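Local coordinates for protein type 3 secretion system regulator YopR (Yersinia pestis, PDB 1Z21) that may help regulate assembly of the type III secretion injectisome, perhaps by controlling secretion or polymerisation of the needle subunit, and contributes to plague pathogenesis, at residues 61-66 with 71-76. Sequence-based numbering, arbitrary orientation.
Sequences SVLQQF and KRWEAI
The indole of W73 carries L63 over one face and the Q64 amide at its edge. CB of L63 sits 3.8 Å from the centroid of the five-membered ring, nearly over its centre, a CH-pi contact made by the root of the side chain. Farther along the same side chain, CD1 reaches the start of the six-membered ring, 3.7 Å from CD2 and CE3 of W73, so the leucine spans the five-membered ring and the adjoining side of the six-membered one. At the indole edge, near its plane, the amide of Q64 comes up with NE2 3.6 Å from CZ2 of W73. The amide and ring planes are 58° apart, and this is a van der Waals approach to the rim. Q64 gets there because CG stands anti to its backbone N (chi1 -174°) and the chain then bends at chi2, which brings its end back toward the tryptophan. The indole N-H turns to the chain between the two helices: NE1 of W73 donates a hydrogen bond to the carbonyl O of D67, which helps fix the ring's rotation while its face stays against L63. The other leucine methyl, CD2, meets CG2 of I76 at 4.2 Å, a looser apolar touch one turn along from W73. L63, W73 and I76 are all buried, whereas Q64 lies at the exposed border. Consecutive helices 52-66 and 71-82 turn sharply through a short connection, their segments here at 110° with axes 10.6 Å apart, a spacing bridged by the large side chains. F69 in that connection packs edge-to-face with W73. This corner belongs to YopR's five-helix core, which resembles one domain of YopN: I76 also touches W14 of helix 6-19 and V35 of helix 25-43, while W73 reaches L107 of helix 94-107.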
loop_
_atom_site.group_PDB
_atom_site.type_symbol
_atom_site.label_atom_id
_atom_site.label_comp_id
_atom_site.label_asym_id
_atom_site.label_seq_id
_atom_site.Cartn_x
_atom_site.Cartn_y
_atom_site.Cartn_z
ATOM N N SER A 61 9.594 2.723 1.978
ATOM C CA SER A 61 10.371 2.927 0.759
ATOM C C SER A 61 9.618 2.443 -0.478
ATOM O O SER A 61 9.609 3.119 -1.514
ATOM C CB SER A 61 11.715 2.210 0.856
ATOM O OG SER A 61 12.408 2.383 -0.347
ATOM N N VAL A 62 8.978 1.282 -0.354
ATOM C CA VAL A 62 8.107 0.755 -1.401
ATOM C C VAL A 62 6.914 1.693 -1.654
ATOM O O VAL A 62 6.620 2.030 -2.795
ATOM C CB VAL A 62 7.603 -0.674 -1.085
ATOM C CG1 VAL A 62 6.650 -1.154 -2.181
ATOM C CG2 VAL A 62 8.776 -1.652 -0.946
ATOM N N LEU A 63 6.232 2.129 -0.602
ATOM C CA LEU A 63 5.091 3.023 -0.781
ATOM C C LEU A 63 5.503 4.285 -1.539
ATOM O O LEU A 63 4.780 4.730 -2.439
ATOM C CB LEU A 63 4.463 3.397 0.568
ATOM C CG LEU A 63 3.808 2.266 1.372
ATOM C CD1 LEU A 63 3.260 2.804 2.677
ATOM C CD2 LEU A 63 2.704 1.553 0.594
ATOM N N GLN A 64 6.672 4.833 -1.187
ATOM C CA GLN A 64 7.200 6.062 -1.793
ATOM C C GLN A 64 7.513 5.916 -3.280
ATOM O O GLN A 64 7.527 6.910 -4.002
ATOM C CB GLN A 64 8.471 6.519 -1.056
ATOM C CG GLN A 64 9.040 7.879 -1.520
ATOM C CD GLN A 64 8.029 9.013 -1.413
ATOM O OE1 GLN A 64 7.776 9.742 -2.387
ATOM N NE2 GLN A 64 7.441 9.161 -0.239
ATOM N N GLN A 65 7.780 4.694 -3.733
ATOM C CA GLN A 65 8.009 4.433 -5.155
ATOM C C GLN A 65 6.800 4.814 -6.008
ATOM O O GLN A 65 6.944 5.135 -7.197
ATOM C CB GLN A 65 8.331 2.951 -5.410
ATOM C CG GLN A 65 9.741 2.480 -5.008
ATOM C CD GLN A 65 9.883 0.948 -5.035
ATOM O OE1 GLN A 65 9.176 0.264 -5.779
ATOM N NE2 GLN A 65 10.783 0.415 -4.215
ATOM N N PHE A 66 5.620 4.758 -5.401
ATOM C CA PHE A 66 4.346 4.917 -6.108
ATOM C C PHE A 66 3.615 6.213 -5.778
ATOM O O PHE A 66 3.052 6.846 -6.669
ATOM C CB PHE A 66 3.444 3.726 -5.799
ATOM C CG PHE A 66 3.968 2.437 -6.341
ATOM C CD1 PHE A 66 3.776 2.114 -7.678
ATOM C CD2 PHE A 66 4.688 1.569 -5.539
ATOM C CE1 PHE A 66 4.275 0.943 -8.203
ATOM C CE2 PHE A 66 5.191 0.381 -6.066
ATOM C CZ PHE A 66 4.984 0.074 -7.400
ATOM N N LYS A 71 -2.403 10.680 2.974
ATOM C CA LYS A 71 -3.591 9.841 3.043
ATOM C C LYS A 71 -3.640 8.776 1.941
ATOM O O LYS A 71 -4.368 7.804 2.074
ATOM C CB LYS A 71 -4.864 10.704 3.001
ATOM C CG LYS A 71 -5.046 11.487 1.703
ATOM C CD LYS A 71 -6.295 12.388 1.712
ATOM C CE LYS A 71 -6.229 13.430 0.601
ATOM N NZ LYS A 71 -7.569 13.668 -0.021
ATOM N N ARG A 72 -2.887 8.960 0.858
ATOM C CA ARG A 72 -2.792 7.916 -0.184
ATOM C C ARG A 72 -2.186 6.630 0.354
ATOM O O ARG A 72 -2.613 5.529 -0.007
ATOM C CB ARG A 72 -1.993 8.402 -1.397
ATOM C CG ARG A 72 -2.758 9.412 -2.200
ATOM C CD ARG A 72 -2.015 10.017 -3.357
ATOM N NE ARG A 72 -2.808 11.115 -3.892
ATOM C CZ ARG A 72 -2.604 11.697 -5.049
ATOM N NH1 ARG A 72 -1.622 11.314 -5.831
ATOM N NH2 ARG A 72 -3.401 12.681 -5.429
ATOM N N TRP A 73 -1.181 6.768 1.220
ATOM C CA TRP A 73 -0.563 5.597 1.840
ATOM C C TRP A 73 -1.582 4.762 2.624
ATOM O O TRP A 73 -1.572 3.545 2.543
ATOM C CB TRP A 73 0.586 6.017 2.760
ATOM C CG TRP A 73 1.856 6.391 2.050
ATOM C CD1 TRP A 73 2.007 6.698 0.735
ATOM C CD2 TRP A 73 3.153 6.512 2.638
ATOM N NE1 TRP A 73 3.319 6.993 0.458
ATOM C CE2 TRP A 73 4.049 6.872 1.610
ATOM C CE3 TRP A 73 3.659 6.317 3.925
ATOM C CZ2 TRP A 73 5.414 7.070 1.838
ATOM C CZ3 TRP A 73 5.014 6.519 4.146
ATOM C CH2 TRP A 73 5.870 6.884 3.115
ATOM N N GLU A 74 -2.459 5.427 3.373
ATOM C CA GLU A 74 -3.455 4.751 4.196
ATOM C C GLU A 74 -4.434 3.960 3.336
ATOM O O GLU A 74 -4.701 2.811 3.614
ATOM C CB GLU A 74 -4.210 5.762 5.053
ATOM C CG GLU A 74 -3.353 6.365 6.157
ATOM C CD GLU A 74 -3.964 7.603 6.781
ATOM O OE1 GLU A 74 -4.980 8.113 6.267
ATOM O OE2 GLU A 74 -3.409 8.068 7.792
ATOM N N ALA A 75 -4.923 4.573 2.264
ATOM C CA ALA A 75 -5.834 3.885 1.345
ATOM C C ALA A 75 -5.171 2.708 0.658
ATOM O O ALA A 75 -5.753 1.631 0.557
ATOM C CB ALA A 75 -6.359 4.866 0.308
ATOM N N ILE A 76 -3.957 2.919 0.162
ATOM C CA ILE A 76 -3.200 1.866 -0.486
ATOM C C ILE A 76 -2.960 0.694 0.464
ATOM O O ILE A 76 -3.208 -0.441 0.105
ATOM C CB ILE A 76 -1.874 2.411 -1.072
ATOM C CG1 ILE A 76 -2.158 3.338 -2.274
ATOM C CG2 ILE A 76 -0.923 1.270 -1.450
ATOM C CD1 ILE A 76 -2.635 2.644 -3.546
#